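Local structure of protein phosphatase Slingshot homolog 2 (Homo sapiens, 2NT2) at residues 32-37 and 71-76; 7-12 and 81-86. The protein dephosphorylates phosphotyrosine, phosphoserine and phosphothreonine in proteins, activating the actin-depolymerizing factor cofilin and so regulating actin filament dynamics; this chain is its catalytic domain. The protein carries 1 engineered substitution. One frame throughout, in Å; residues are numbered along the deposited sequence.

Contact 1: 32-37 and 71-76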
loop_
_atom_site.group_PDB
_atom_site.type_symbol
_atom_site.label_atom_id
_atom_site.label_comp_id
_atom_site.label_asym_id
_atom_site.label_seq_id
_atom_site.Cartn_x
_atom_site.Cartn_y
_atom_site.Cartn_z
ATOM N N TYR A 32 10.742 -4.020 4.909
ATOM C CA TYR A 32 10.101 -4.323 3.642
ATOM C C TYR A 32 9.484 -3.049 3.069
ATOM O O TYR A 32 8.872 -2.265 3.793
ATOM C CB TYR A 32 9.011 -5.381 3.810
ATOM C CG TYR A 32 9.492 -6.707 4.340
ATOM C CD1 TYR A 32 9.570 -6.940 5.708
ATOM C CD2 TYR A 32 9.866 -7.726 3.473
ATOM C CE1 TYR A 32 10.009 -8.152 6.207
ATOM C CE2 TYR A 32 10.306 -8.940 3.971
ATOM C CZ TYR A 32 10.376 -9.148 5.333
ATOM O OH TYR A 32 10.816 -10.361 5.815
ATOM N N ILE A 33 9.646 -2.845 1.768
ATOM C CA ILE A 33 9.052 -1.666 1.149
ATOM C C ILE A 33 8.315 -2.042 -0.133
ATOM O O ILE A 33 8.918 -2.572 -1.063
ATOM C CB ILE A 33 10.099 -0.593 0.833
ATOM C CG1 ILE A 33 10.922 -0.137 2.040
ATOM C CG2 ILE A 33 9.438 0.606 0.164
ATOM C CD1 ILE A 33 11.984 0.884 1.681
ATOM N N LEU A 34 7.018 -1.759 -0.117
ATOM C CA LEU A 34 6.141 -1.887 -1.265
ATOM C C LEU A 34 6.017 -0.535 -1.976
ATOM O O LEU A 34 5.332 0.384 -1.531
ATOM C CB LEU A 34 4.772 -2.408 -0.847
ATOM C CG LEU A 34 3.791 -2.756 -1.967
ATOM C CD1 LEU A 34 4.476 -3.558 -3.062
ATOM C CD2 LEU A 34 2.597 -3.514 -1.399
ATOM N N ASN A 35 6.749 -0.449 -3.076
ATOM C CA ASN A 35 6.819 0.729 -3.920
ATOM C C ASN A 35 5.858 0.596 -5.101
ATOM O O ASN A 35 6.185 -0.052 -6.091
ATOM C CB ASN A 35 8.259 0.897 -4.410
ATOM C CG ASN A 35 8.470 2.172 -5.194
ATOM O OD1 ASN A 35 7.504 2.802 -5.619
ATOM N ND2 ASN A 35 9.737 2.531 -5.373
ATOM N N VAL A 36 4.686 1.197 -4.970
ATOM C CA VAL A 36 3.608 1.117 -5.940
ATOM C C VAL A 36 3.708 2.220 -6.986
ATOM O O VAL A 36 2.766 2.990 -7.204
ATOM C CB VAL A 36 2.231 1.212 -5.244
ATOM C CG1 VAL A 36 1.134 0.698 -6.168
ATOM C CG2 VAL A 36 2.234 0.425 -3.946
ATOM N N THR A 37 4.878 2.343 -7.609
ATOM C CA THR A 37 5.113 3.356 -8.622
ATOM C C THR A 37 5.950 2.786 -9.771
ATOM O O THR A 37 6.643 1.785 -9.594
ATOM C CB THR A 37 5.848 4.607 -8.108
ATOM O OG1 THR A 37 7.269 4.388 -8.171
ATOM C CG2 THR A 37 5.515 4.952 -6.669
ATOM N N TYR A 71 -0.613 -8.387 -1.787
ATOM C CA TYR A 71 -0.990 -9.212 -0.652
ATOM C C TYR A 71 0.167 -10.114 -0.221
ATOM O O TYR A 71 0.488 -10.168 0.968
ATOM C CB TYR A 71 -2.209 -10.092 -0.978
ATOM C CG TYR A 71 -2.622 -10.933 0.214
ATOM C CD1 TYR A 71 -3.380 -10.368 1.236
ATOM C CD2 TYR A 71 -2.270 -12.268 0.329
ATOM C CE1 TYR A 71 -3.769 -11.113 2.333
ATOM C CE2 TYR A 71 -2.655 -13.023 1.424
ATOM C CZ TYR A 71 -3.405 -12.439 2.423
ATOM O OH TYR A 71 -3.794 -13.176 3.515
ATOM N N LYS A 72 0.747 -10.811 -1.186
ATOM C CA LYS A 72 1.832 -11.759 -0.979
ATOM C C LYS A 72 3.006 -11.128 -0.231
ATOM O O LYS A 72 3.532 -11.682 0.732
ATOM C CB LYS A 72 2.311 -12.298 -2.332
ATOM C CG LYS A 72 2.787 -13.735 -2.322
ATOM C CD LYS A 72 4.281 -13.846 -2.602
ATOM C CE LYS A 72 4.992 -14.751 -1.609
ATOM N NZ LYS A 72 4.989 -14.182 -0.229
ATOM N N PHE A 73 3.428 -9.965 -0.715
ATOM C CA PHE A 73 4.568 -9.272 -0.147
ATOM C C PHE A 73 4.301 -8.806 1.282
ATOM O O PHE A 73 5.109 -9.065 2.175
ATOM C CB PHE A 73 4.948 -8.079 -1.031
ATOM C CG PHE A 73 6.287 -7.461 -0.653
ATOM C CD1 PHE A 73 7.462 -8.154 -0.892
ATOM C CD2 PHE A 73 6.350 -6.207 -0.072
ATOM C CE1 PHE A 73 8.684 -7.609 -0.556
ATOM C CE2 PHE A 73 7.572 -5.655 0.268
ATOM C CZ PHE A 73 8.739 -6.355 0.022
ATOM N N ILE A 74 3.180 -8.120 1.473
ATOM C CA ILE A 74 2.836 -7.554 2.772
ATOM C C ILE A 74 2.648 -8.663 3.805
ATOM O O ILE A 74 3.026 -8.516 4.962
ATOM C CB ILE A 74 1.536 -6.726 2.718
ATOM C CG1 ILE A 74 1.570 -5.521 1.775
ATOM C CG2 ILE A 74 1.126 -6.292 4.119
ATOM C CD1 ILE A 74 0.224 -4.851 1.605
ATOM N N SER A 75 2.039 -9.757 3.357
ATOM C CA SER A 75 1.882 -10.960 4.161
ATOM C C SER A 75 3.260 -11.512 4.528
ATOM O O SER A 75 3.489 -12.005 5.631
ATOM C CB SER A 75 1.050 -11.999 3.408
ATOM O OG SER A 75 1.626 -13.291 3.461
ATOM N N LYS A 76 4.183 -11.399 3.582
ATOM C CA LYS A 76 5.573 -11.781 3.799
ATOM C C LYS A 76 6.198 -10.979 4.930
ATOM O O LYS A 76 6.875 -11.531 5.797
ATOM C CB LYS A 76 6.363 -11.594 2.504
ATOM C CG LYS A 76 7.855 -11.849 2.632
ATOM C CD LYS A 76 8.535 -11.710 1.275
ATOM C CE LYS A 76 9.823 -12.520 1.211
ATOM N NZ LYS A 76 10.422 -12.481 -0.153
#

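Contact 2: 7-12 and 81-86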
loop_
_atom_site.group_PDB
_atom_site.type_symbol
_atom_site.label_atom_id
_atom_site.label_comp_id
_atom_site.label_asym_id
_atom_site.label_seq_id
_atom_site.Cartn_x
_atom_site.Cartn_y
_atom_site.Cartn_z
ATOM N N ILE A 7 -0.979 1.785 9.521
ATOM C CA ILE A 7 -2.370 1.351 9.353
ATOM C C ILE A 7 -2.627 0.034 10.062
ATOM O O ILE A 7 -3.695 -0.182 10.639
ATOM C CB ILE A 7 -2.728 1.247 7.862
ATOM C CG1 ILE A 7 -2.337 2.511 7.079
ATOM C CG2 ILE A 7 -4.198 0.932 7.690
ATOM C CD1 ILE A 7 -2.916 3.783 7.676
ATOM N N PHE A 8 -1.634 -0.847 10.016
ATOM C CA PHE A 8 -1.688 -2.078 10.799
ATOM C C PHE A 8 -0.366 -2.268 11.530
ATOM O O PHE A 8 0.521 -1.446 11.291
ATOM C CB PHE A 8 -2.029 -3.277 9.919
ATOM C CG PHE A 8 -3.420 -3.129 9.311
ATOM C CD1 PHE A 8 -3.584 -3.128 7.940
ATOM C CD2 PHE A 8 -4.532 -3.001 10.128
ATOM C CE1 PHE A 8 -4.841 -2.997 7.383
ATOM C CE2 PHE A 8 -5.796 -2.861 9.586
ATOM C CZ PHE A 8 -5.942 -2.864 8.210
ATOM N N GLU A 9 -0.287 -3.275 12.388
ATOM C CA GLU A 9 0.948 -3.521 13.128
ATOM C C GLU A 9 2.138 -3.544 12.167
ATOM O O GLU A 9 3.173 -2.951 12.442
ATOM C CB GLU A 9 0.872 -4.817 13.927
ATOM C CG GLU A 9 1.955 -5.838 13.648
ATOM C CD GLU A 9 3.217 -5.652 14.461
ATOM O OE1 GLU A 9 3.732 -6.654 14.995
ATOM O OE2 GLU A 9 3.713 -4.503 14.562
ATOM N N HIS A 10 1.921 -4.199 11.030
ATOM C CA HIS A 10 2.966 -4.449 10.053
ATOM C C HIS A 10 2.835 -3.616 8.792
ATOM O O HIS A 10 3.469 -3.941 7.777
ATOM C CB HIS A 10 2.958 -5.945 9.692
ATOM C CG HIS A 10 1.673 -6.372 9.048
ATOM N ND1 HIS A 10 0.443 -6.238 9.651
ATOM C CD2 HIS A 10 1.434 -6.934 7.838
ATOM C CE1 HIS A 10 -0.499 -6.700 8.844
ATOM N NE2 HIS A 10 0.078 -7.131 7.731
ATOM N N VAL A 11 2.036 -2.548 8.800
ATOM C CA VAL A 11 1.781 -1.829 7.546
ATOM C C VAL A 11 1.833 -0.319 7.737
ATOM O O VAL A 11 1.117 0.235 8.574
ATOM C CB VAL A 11 0.418 -2.180 6.921
ATOM C CG1 VAL A 11 0.166 -1.369 5.654
ATOM C CG2 VAL A 11 0.316 -3.668 6.626
ATOM N N PHE A 12 2.652 0.345 6.925
ATOM C CA PHE A 12 2.652 1.805 6.878
ATOM C C PHE A 12 2.225 2.278 5.489
ATOM O O PHE A 12 2.558 1.626 4.499
ATOM C CB PHE A 12 4.025 2.384 7.224
ATOM C CG PHE A 12 4.291 2.463 8.722
ATOM C CD1 PHE A 12 4.821 1.380 9.403
ATOM C CD2 PHE A 12 4.003 3.622 9.425
ATOM C CE1 PHE A 12 5.059 1.448 10.764
ATOM C CE2 PHE A 12 4.233 3.698 10.785
ATOM C CZ PHE A 12 4.760 2.610 11.459
ATOM N N GLY A 81 7.921 -11.310 11.036
ATOM C CA GLY A 81 7.812 -10.421 12.177
ATOM C C GLY A 81 8.345 -9.032 11.912
ATOM O O GLY A 81 8.982 -8.427 12.783
ATOM N N SER A 82 8.092 -8.490 10.721
ATOM C CA SER A 82 8.579 -7.150 10.398
ATOM C C SER A 82 7.439 -6.260 9.905
ATOM O O SER A 82 6.285 -6.674 9.933
ATOM C CB SER A 82 9.706 -7.197 9.364
ATOM O OG SER A 82 10.430 -5.978 9.344
ATOM N N LYS A 83 7.787 -5.052 9.485
ATOM C CA LYS A 83 6.853 -4.029 9.053
ATOM C C LYS A 83 7.134 -3.613 7.607
ATOM O O LYS A 83 8.264 -3.727 7.131
ATOM C CB LYS A 83 6.899 -2.795 9.955
ATOM C CG LYS A 83 6.862 -3.101 11.445
ATOM C CD LYS A 83 6.420 -1.890 12.254
ATOM C CE LYS A 83 6.059 -2.307 13.674
ATOM N NZ LYS A 83 7.268 -2.661 14.469
ATOM N N CYS A 84 6.081 -3.149 6.948
ATOM C CA CYS A 84 6.118 -2.824 5.525
ATOM C C CYS A 84 5.633 -1.402 5.280
ATOM O O CYS A 84 4.613 -0.985 5.828
ATOM C CB CYS A 84 5.268 -3.830 4.748
ATOM S SG CYS A 84 5.215 -3.616 2.955
ATOM N N LEU A 85 6.379 -0.657 4.468
ATOM C CA LEU A 85 5.929 0.649 4.011
ATOM C C LEU A 85 5.265 0.535 2.641
ATOM O O LEU A 85 5.892 0.218 1.631
ATOM C CB LEU A 85 7.087 1.648 3.954
ATOM C CG LEU A 85 6.812 2.949 3.186
ATOM C CD1 LEU A 85 5.780 3.791 3.917
ATOM C CD2 LEU A 85 8.098 3.731 2.967
ATOM N N VAL A 86 3.961 0.811 2.588
ATOM C CA VAL A 86 3.341 0.930 1.270
ATOM C C VAL A 86 3.358 2.401 0.850
ATOM O O VAL A 86 2.759 3.232 1.527
ATOM C CB VAL A 86 1.907 0.398 1.203
ATOM C CG1 VAL A 86 1.540 0.166 -0.262
ATOM C CG2 VAL A 86 1.756 -0.879 2.008
#

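Contact 1: 32-37 and 71-76
Strand 32-35 and helix 71-76 lie nearly antiparallel, their axes 9.1 Å apart at 160°, and Leu-34 and Phe-73 are the residues whose CA atoms come nearest. Phe-73 has the largest share of the contact. Its CG is anti to the backbone N (chi1 -169°), and the ring reaches the strand at Tyr-32, Ile-33 and Leu-34. Tyr-32 and Phe-73 form an offset edge-to-face pair, with the edge of Tyr-32 toward the face of Phe-73 and the planes at 79°. The closest ring atoms are Tyr-32 CD2 and Phe-73 CZ, at 3.9 Å. Phe-73 CE2 also lies 3.6 Å from the backbone Ile-33 O. On the next turn of the helix, Lys-76 crosses Tyr-32 at about a right angle, its CG 4.0 Å from Tyr-32 CE2. Leu-34 and Ile-74 cross in a similar way, Leu-34 CD2 resting 3.9 Å from Ile-74 CG1. Phe-73 also meets the ring of His-51, and Ile-74 touches Tyr-102 of helix 94-107. Most of the contact is buried, and its side chains meet through carbon atoms. It packs a helix on an inner parallel strand of the sheet, as in the alpha/beta fold of the protein-tyrosine phosphatase family.

Contact 2: 7-12 and 81-86
Val-11, the bridge partner of Cys-84, has a carbonyl O gripped by two backbone donors of its own hairpin. Ile-7 N lies 2.8 Å from Val-11 O, and Phe-8 N is a longer second donor. Ile-7 and Phe-8 both face Val-11, which makes a classic beta bulge. A type I turn from Phe-8 to Val-11 joins the two short strands. Across the contact, segments 7-12 and 81-86 pair in parallel. Cys-84 N donates to His-10 O at 2.9 Å, from above the carbonyl plane and with a bend at the hydrogen (140°). Phe-12 N donates to Cys-84 O, nearly in line with the carbonyl, and Val-86 N donates to Phe-12 O. Both of these bonds are modelled very short, and their exact lengths are doubtful. Val-11 CG1, on the face shared with Cys-84, meets Val-86 CG2 at 4.0 Å. On the face of Phe-12 and Leu-85, Phe-12 CB rests against Leu-85 CD1. The Phe-12 ring also receives Lys-83 CD at its edge, 3.9 Å from CE1. Lys-83 then crosses Glu-9, its CE 3.2 Å from the backbone Glu-9 O and close to OE2 as well. The charged ends, Lys-83 NZ and Glu-9 OE2, stay 4.0 Å apart, too far for a salt bridge. His-10 CB meets Ser-82 O at 3.4 Å. With chi1 at 63° the His-10 ring turns back over its own segment, and Val-11 CG2 lies over the ring centre, 3.6 Å above the plane. His-10 NE2 is hydrogen-bonded to Tyr-102 OH, which ties the turn to helix 94-107. The pairing joins the bulged N-terminal hairpin to strand 83-87, the strand that leads into the phosphate-binding loop of the protein-tyrosine phosphatase fold.

In the fold
The centres of the two contacts are 9 Å apart, and both belong to one five-stranded sheet. Strands 30-35 and 83-87 are neighbours in it. Probable hydrogen bonds from Leu-34 N to Leu-85 O and from Leu-85 N to Tyr-32 O connect contact 1 to contact 2. Both segments of contact 1 fall in the chain between the two segments of contact 2. Helix 67-79 leads on to strand 83-87, and its Ile-74 touches both Leu-34 and His-10. Strand 83-87 lies between strands 11-14 and 30-35 at the middle of the sheet. These neighbours and the helix pack against the strand that leads to the catalytic site at Ser-88, an engineered residue in place of the phosphocysteine intermediate.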